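1-Cys peroxiredoxin (Vibrio vulnificus MO6-24/O, PDB 5K1G) belongs to the 1-Cys peroxiredoxins, which reduce peroxides through one reactive cysteine, and is implicated in scavenging nitric oxide. Local coordinates at residues Leu37-Gly42 with Leu120-Tyr125. Numbering follows the deposited sequence.
Sequences LFAVPG and LRSQRY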
ATOM      1  N   LEU A  37       6.603  18.816   6.598  1.00  7.35           N
ATOM      2  CA  LEU A  37       5.818  17.654   6.204  1.00  9.07           C
ATOM      3  C   LEU A  37       5.844  17.553   4.689  1.00  9.46           C
ATOM      4  O   LEU A  37       5.482  18.511   4.000  1.00  8.34           O
ATOM      5  CB  LEU A  37       4.377  17.767   6.708  1.00  8.42           C
ATOM      6  CG  LEU A  37       3.399  16.719   6.166  1.00 11.59           C
ATOM      7  CD1 LEU A  37       3.731  15.329   6.693  1.00 14.01           C
ATOM      8  CD2 LEU A  37       1.967  17.086   6.497  1.00  8.98           C
ATOM      9  N   PHE A  38       6.285  16.411   4.169  1.00  6.27           N
ATOM     10  CA  PHE A  38       6.243  16.164   2.736  1.00  7.54           C
ATOM     11  C   PHE A  38       5.443  14.899   2.471  1.00 10.99           C
ATOM     12  O   PHE A  38       5.485  13.947   3.257  1.00  7.40           O
ATOM     13  CB  PHE A  38       7.654  16.066   2.116  1.00  8.28           C
ATOM     14  CG  PHE A  38       8.452  14.858   2.547  1.00  7.99           C
ATOM     15  CD1 PHE A  38       9.160  14.865   3.738  1.00 12.49           C
ATOM     16  CD2 PHE A  38       8.531  13.736   1.735  1.00  8.71           C
ATOM     17  CE1 PHE A  38       9.908  13.764   4.126  1.00  9.18           C
ATOM     18  CE2 PHE A  38       9.275  12.631   2.119  1.00  8.15           C
ATOM     19  CZ  PHE A  38       9.966  12.648   3.315  1.00  8.07           C
ATOM     20  N   ALA A  39       4.689  14.910   1.379  1.00  5.59           N
ATOM     21  CA  ALA A  39       3.801  13.811   1.038  1.00 10.58           C
ATOM     22  C   ALA A  39       4.260  13.147  -0.250  1.00  7.64           C
ATOM     23  O   ALA A  39       4.706  13.819  -1.184  1.00  7.05           O
ATOM     24  CB  ALA A  39       2.362  14.294   0.884  1.00  6.13           C
ATOM     25  N   VAL A  40       4.134  11.826  -0.295  1.00  7.71           N
ATOM     26  CA  VAL A  40       4.525  11.044  -1.464  1.00  9.44           C
ATOM     27  C   VAL A  40       3.311  10.283  -1.989  1.00 11.28           C
ATOM     28  O   VAL A  40       2.381   9.995  -1.219  1.00  6.85           O
ATOM     29  CB  VAL A  40       5.682  10.095  -1.124  1.00 12.31           C
ATOM     30  CG1 VAL A  40       6.926  10.897  -0.752  1.00 11.57           C
ATOM     31  CG2 VAL A  40       5.283   9.165   0.010  1.00  9.83           C
ATOM     32  N   PRO A  41       3.259   9.961  -3.285  1.00 12.14           N
ATOM     33  CA  PRO A  41       2.122   9.174  -3.790  1.00  9.32           C
ATOM     34  C   PRO A  41       2.110   7.739  -3.292  1.00  9.70           C
ATOM     35  O   PRO A  41       1.033   7.135  -3.216  1.00  7.01           O
ATOM     36  CB  PRO A  41       2.296   9.240  -5.316  1.00 11.26           C
ATOM     37  CG  PRO A  41       3.156  10.447  -5.554  1.00 17.56           C
ATOM     38  CD  PRO A  41       4.083  10.504  -4.377  1.00 13.71           C
ATOM     39  N   GLY A  42       3.261   7.170  -2.950  1.00  5.65           N
ATOM     40  CA  GLY A  42       3.263   5.796  -2.493  1.00 12.81           C
ATOM     41  C   GLY A  42       4.586   5.290  -1.966  1.00 12.70           C
ATOM     42  O   GLY A  42       5.636   5.489  -2.585  1.00 14.05           O
ATOM     43  N   LEU A 120      -6.934   6.151  -5.068  1.00  8.14           N
ATOM     44  CA  LEU A 120      -6.682   7.483  -4.534  1.00 15.23           C
ATOM     45  C   LEU A 120      -5.365   7.512  -3.769  1.00 14.32           C
ATOM     46  O   LEU A 120      -5.160   6.733  -2.832  1.00 11.54           O
ATOM     47  CB  LEU A 120      -7.824   7.913  -3.615  1.00 10.08           C
ATOM     48  CG  LEU A 120      -9.103   8.500  -4.213  1.00 27.13           C
ATOM     49  CD1 LEU A 120      -9.974   9.071  -3.101  1.00 24.14           C
ATOM     50  CD2 LEU A 120      -8.795   9.565  -5.258  1.00 26.39           C
ATOM     51  N   ARG A 121      -4.476   8.417  -4.165  1.00  8.82           N
ATOM     52  CA  ARG A 121      -3.221   8.651  -3.468  1.00  5.94           C
ATOM     53  C   ARG A 121      -3.095  10.143  -3.189  1.00  7.04           C
ATOM     54  O   ARG A 121      -3.958  10.944  -3.562  1.00  9.40           O
ATOM     55  CB  ARG A 121      -2.025   8.138  -4.281  1.00  6.94           C
ATOM     56  CG  ARG A 121      -2.063   6.644  -4.559  1.00 12.06           C
ATOM     57  CD  ARG A 121      -1.993   5.840  -3.269  1.00  9.72           C
ATOM     58  NE  ARG A 121      -1.964   4.403  -3.518  1.00  7.20           N
ATOM     59  CZ  ARG A 121      -0.861   3.663  -3.488  1.00  6.40           C
ATOM     60  NH1 ARG A 121       0.310   4.226  -3.223  1.00  7.80           N
ATOM     61  NH2 ARG A 121      -0.926   2.360  -3.727  1.00 11.12           N
ATOM     62  N   SER A 122      -2.018  10.523  -2.517  1.00  7.85           N
ATOM     63  CA  SER A 122      -1.742  11.929  -2.280  1.00  8.49           C
ATOM     64  C   SER A 122      -0.965  12.513  -3.450  1.00  5.09           C
ATOM     65  O   SER A 122      -0.111  11.844  -4.040  1.00  5.44           O
ATOM     66  CB  SER A 122      -0.948  12.118  -0.987  1.00  9.14           C
ATOM     67  OG  SER A 122      -0.682  13.492  -0.766  1.00  8.08           O
ATOM     68  N   GLN A 123      -1.275  13.759  -3.794  1.00  6.44           N
ATOM     69  CA  GLN A 123      -0.349  14.514  -4.620  1.00  9.88           C
ATOM     70  C   GLN A 123       0.961  14.699  -3.865  1.00 14.62           C
ATOM     71  O   GLN A 123       1.012  14.647  -2.631  1.00  8.23           O
ATOM     72  CB  GLN A 123      -0.924  15.880  -4.994  1.00 10.69           C
ATOM     73  CG  GLN A 123      -2.223  15.840  -5.769  1.00 11.78           C
ATOM     74  CD  GLN A 123      -2.759  17.230  -6.035  1.00 16.40           C
ATOM     75  OE1 GLN A 123      -2.006  18.138  -6.387  1.00 18.44           O
ATOM     76  NE2 GLN A 123      -4.061  17.407  -5.854  1.00 14.03           N
ATOM     77  N   ARG A 124       2.034  14.905  -4.619  1.00  9.70           N
ATOM     78  CA  ARG A 124       3.326  15.179  -4.013  1.00  7.22           C
ATOM     79  C   ARG A 124       3.387  16.644  -3.598  1.00  7.66           C
ATOM     80  O   ARG A 124       3.160  17.538  -4.419  1.00  9.76           O
ATOM     81  CB  ARG A 124       4.451  14.847  -4.993  1.00 12.33           C
ATOM     82  CG  ARG A 124       5.836  14.885  -4.383  1.00 17.39           C
ATOM     83  CD  ARG A 124       6.898  14.576  -5.422  1.00 15.12           C
ATOM     84  NE  ARG A 124       6.587  13.366  -6.177  1.00 14.49           N
ATOM     85  CZ  ARG A 124       6.849  12.134  -5.758  1.00 13.68           C
ATOM     86  NH1 ARG A 124       7.429  11.940  -4.580  1.00  9.68           N
ATOM     87  NH2 ARG A 124       6.529  11.090  -6.514  1.00 13.79           N
ATOM     88  N   TYR A 125       3.670  16.892  -2.321  1.00  5.53           N
ATOM     89  CA  TYR A 125       3.786  18.256  -1.826  1.00  5.92           C
ATOM     90  C   TYR A 125       4.718  18.284  -0.622  1.00  6.56           C
ATOM     91  O   TYR A 125       5.137  17.245  -0.104  1.00  6.65           O
ATOM     92  CB  TYR A 125       2.416  18.856  -1.464  1.00  9.96           C
ATOM     93  CG  TYR A 125       1.688  18.173  -0.318  1.00  8.44           C
ATOM     94  CD1 TYR A 125       1.994  18.472   1.006  1.00  8.86           C
ATOM     95  CD2 TYR A 125       0.679  17.248  -0.561  1.00  7.03           C
ATOM     96  CE1 TYR A 125       1.336  17.856   2.052  1.00  7.14           C
ATOM     97  CE2 TYR A 125       0.007  16.631   0.482  1.00  6.55           C
ATOM     98  CZ  TYR A 125       0.343  16.937   1.785  1.00 10.73           C
ATOM     99  OH  TYR A 125      -0.314  16.327   2.829  1.00 10.41           O
TER
HETATM  100  O   HOH W   1      -0.120   8.790  -1.226  1.00  4.97           O
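Ala-39 and Tyr-125 meet where two antiparallel strands of the thioredoxin-fold sheet, 34-40 and the broken strand 120-130, run side by side. This is the tight part of the contact. Ala-39 N donates to Tyr-125 O over 2.8 Å in a nearly straight bond (167°), whereas the return bond from Tyr-125 N to Ala-39 O is weak. The tyrosine CG stands between its own backbone N and carbonyl carbon (chi1 64°), which turns one ring face to the alanine methyl: Ala-39 CB sits 3.5 Å from the ring centroid in a CH-pi contact displaced toward CE2 and CZ.

The side at Pro-41 and Ser-122 is looser. One water donates to Val-40 O, and weakly to Pro-41 O, while accepting from Ser-122 N at 2.9 Å, bridging the two backbones where no direct backbone hydrogen bond joins them. The Ser-122 hydroxyl turns back on its own chain and donates to Gln-123 O. Pro-41, Thr-45 and position 48 fit the peroxiredoxin active-site motif PxxxTxxC, with an aspartate at the cysteine position in this chain; Arg-124 is probably the family's active-site arginine. Pro-41 and Arg-124 are both partly exposed, and the proline lies across the guanidinium, its CD 3.3 Å from Arg-124 NH2 over one face. The arginine extends fully to CD before bending at chi3 (-50°). In this model Arg-124 NH1, by a salt bridge, and Gly-42 N share the one carboxylate of Asp-48. Arg-121 curls around Pro-41 O from the other strand, with Gly-118 O holding NE and Asp-78 of the second subunit pairing with NH2. The remaining terminal nitrogen, Arg-121 NH1, reaches Pro-41 O at 3.0 Å, with the oxygen near the guanidinium plane.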